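Local structure of Baccell_00875 (Bacteroides cellulosilyticus DSM 14838, 5NO8) at residues N151-Q156 with N160-T165. The protein is a polysaccharide lyase that probably removes L-rhamnose caps from complex arabinogalactan proteins by cleaving their linkage to glucuronic acid. Numbering follows the deposited sequence.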
loop_
_atom_site.group_PDB
_atom_site.type_symbol
_atom_site.label_atom_id
_atom_site.label_comp_id
_atom_site.label_asym_id
_atom_site.label_seq_id
_atom_site.Cartn_x
_atom_site.Cartn_y
_atom_site.Cartn_z
ATOM N N ASN A 151 -2.918 9.522 9.351
ATOM C CA ASN A 151 -2.146 10.609 8.775
ATOM C C ASN A 151 -0.782 10.681 9.484
ATOM O O ASN A 151 -0.563 9.976 10.463
ATOM C CB ASN A 151 -2.928 11.931 8.848
ATOM C CG ASN A 151 -3.516 12.176 10.213
ATOM O OD1 ASN A 151 -2.775 12.476 11.141
ATOM N ND2 ASN A 151 -4.860 12.022 10.349
ATOM N N TYR A 152 0.109 11.497 8.936
ATOM C CA TYR A 152 1.526 11.469 9.245
ATOM C C TYR A 152 2.032 12.850 9.660
ATOM O O TYR A 152 2.806 13.459 8.929
ATOM C CB TYR A 152 2.309 11.019 8.007
ATOM C CG TYR A 152 1.977 9.643 7.444
ATOM C CD1 TYR A 152 1.766 8.542 8.282
ATOM C CD2 TYR A 152 1.978 9.432 6.059
ATOM C CE1 TYR A 152 1.497 7.269 7.753
ATOM C CE2 TYR A 152 1.729 8.171 5.525
ATOM C CZ TYR A 152 1.475 7.100 6.354
ATOM O OH TYR A 152 1.221 5.830 5.798
ATOM N N PRO A 153 1.604 13.351 10.824
ATOM C CA PRO A 153 2.100 14.677 11.265
ATOM C C PRO A 153 3.601 14.646 11.604
ATOM O O PRO A 153 4.326 15.534 11.198
ATOM C CB PRO A 153 1.253 14.974 12.509
ATOM C CG PRO A 153 0.830 13.627 13.006
ATOM C CD PRO A 153 0.660 12.771 11.794
ATOM N N ASP A 154 4.047 13.616 12.315
ATOM C CA ASP A 154 5.467 13.389 12.649
ATOM C C ASP A 154 5.588 11.998 13.270
ATOM O O ASP A 154 4.571 11.427 13.680
ATOM C CB ASP A 154 6.024 14.466 13.597
ATOM C CG ASP A 154 5.252 14.581 14.902
ATOM O OD1 ASP A 154 5.283 13.663 15.746
ATOM O OD2 ASP A 154 4.646 15.643 15.123
ATOM N N ALA A 155 6.806 11.458 13.356
ATOM C CA ALA A 155 6.999 10.093 13.851
ATOM C C ALA A 155 6.458 9.850 15.261
ATOM O O ALA A 155 5.875 8.811 15.532
ATOM C CB ALA A 155 8.467 9.677 13.760
ATOM N N GLN A 156 6.597 10.834 16.149
ATOM C CA GLN A 156 6.258 10.613 17.545
ATOM C C GLN A 156 4.746 10.562 17.711
ATOM O O GLN A 156 4.235 9.678 18.359
ATOM C CB GLN A 156 6.856 11.690 18.447
ATOM C CG GLN A 156 8.367 11.535 18.644
ATOM C CD GLN A 156 9.206 11.740 17.370
ATOM O OE1 GLN A 156 10.182 11.005 17.139
ATOM N NE2 GLN A 156 8.837 12.739 16.540
ATOM N N ASN A 160 2.407 6.943 18.568
ATOM C CA ASN A 160 1.592 6.882 19.770
ATOM C C ASN A 160 0.108 7.141 19.552
ATOM O O ASN A 160 -0.696 6.704 20.367
ATOM C CB ASN A 160 2.152 7.877 20.787
ATOM C CG ASN A 160 3.513 7.442 21.295
ATOM O OD1 ASN A 160 3.632 6.436 22.000
ATOM N ND2 ASN A 160 4.539 8.177 20.922
ATOM N N SER A 161 -0.221 7.877 18.496
ATOM C CA SER A 161 -1.531 8.547 18.393
ATOM C C SER A 161 -2.199 8.571 17.019
ATOM O O SER A 161 -3.140 9.343 16.832
ATOM C CB SER A 161 -1.362 10.013 18.840
ATOM O OG SER A 161 -0.737 10.055 20.113
ATOM N N ARG A 162 -1.708 7.773 16.073
ATOM C CA ARG A 162 -2.336 7.631 14.748
ATOM C C ARG A 162 -2.448 6.160 14.420
ATOM O O ARG A 162 -1.823 5.320 15.064
ATOM C CB ARG A 162 -1.562 8.367 13.656
ATOM C CG ARG A 162 -1.408 9.872 13.862
ATOM C CD ARG A 162 -2.761 10.570 13.773
ATOM N NE ARG A 162 -2.645 12.017 13.844
ATOM C CZ ARG A 162 -2.513 12.714 14.979
ATOM N NH1 ARG A 162 -2.479 12.109 16.153
ATOM N NH2 ARG A 162 -2.394 14.035 14.926
ATOM N N ALA A 163 -3.255 5.845 13.418
ATOM C CA ALA A 163 -3.529 4.434 13.097
ATOM C C ALA A 163 -3.396 4.148 11.607
ATOM O O ALA A 163 -3.872 4.918 10.781
ATOM C CB ALA A 163 -4.917 4.060 13.569
ATOM N N HIS A 164 -2.768 3.015 11.298
ATOM C CA HIS A 164 -2.837 2.427 9.954
ATOM C C HIS A 164 -4.213 1.766 9.824
ATOM O O HIS A 164 -4.535 0.822 10.557
ATOM C CB HIS A 164 -1.736 1.400 9.773
ATOM C CG HIS A 164 -0.361 1.984 9.829
ATOM N ND1 HIS A 164 0.010 3.067 9.066
ATOM C CD2 HIS A 164 0.742 1.609 10.524
ATOM C CE1 HIS A 164 1.287 3.333 9.289
ATOM N NE2 HIS A 164 1.749 2.474 10.179
ATOM N N THR A 165 -5.020 2.272 8.900
ATOM C CA THR A 165 -6.403 1.849 8.785
ATOM C C THR A 165 -6.545 0.821 7.660
ATOM O O THR A 165 -6.421 1.159 6.501
ATOM C CB THR A 165 -7.256 3.107 8.575
ATOM O OG1 THR A 165 -6.982 4.012 9.669
ATOM C CG2 THR A 165 -8.683 2.784 8.604
HETATM O O HOH W 1 -2.617 15.177 12.226
HETATM O O HOH W 2 -0.913 4.734 7.035
#
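Backbone O of Gln-156, in the first turn of helix 155-161, takes the i+4 bond from Asn-160 N (3.3 Å), and beyond the two ends of that helix the chain closes up, with the CA atoms of Asn-151 and Arg-162 6.7 Å apart. Asn-160 ND2 reaches that same Gln-156 oxygen at 3.0 Å, from the opposite face of the carbonyl plane, while its OD1 accepts from Arg-50. Arg-162 carries most of the rest. A bend at chi2 (-66°) folds its chain so that NE donates to Asn-151 OD1 at 2.7 Å, the oxygen lying in the guanidinium plane though the amide stands 79° from it. Water 1 bridges NH2 and the same OD1, and NH1 bonds Ser-161 O at 2.9 Å, fixing the group's rotation; Pro-153 CG packs over one face, 3.8 Å from Arg-162 NH2. An alanine in place of Arg-162 would probably leave Asn-151 OD1 without its charged donor and Pro-153 without the flat group it packs on. Deeper in, Tyr-152 CE1 and His-164 CE1 meet edge to edge, and water 2 links Tyr-152 OH to His-164 ND1. Helix 155-161, N-capped by Asp-154, leads through Arg-162 into strand 163-168, an outermost strand of the eight-stranded antiparallel sheet, paired with strand 175-180.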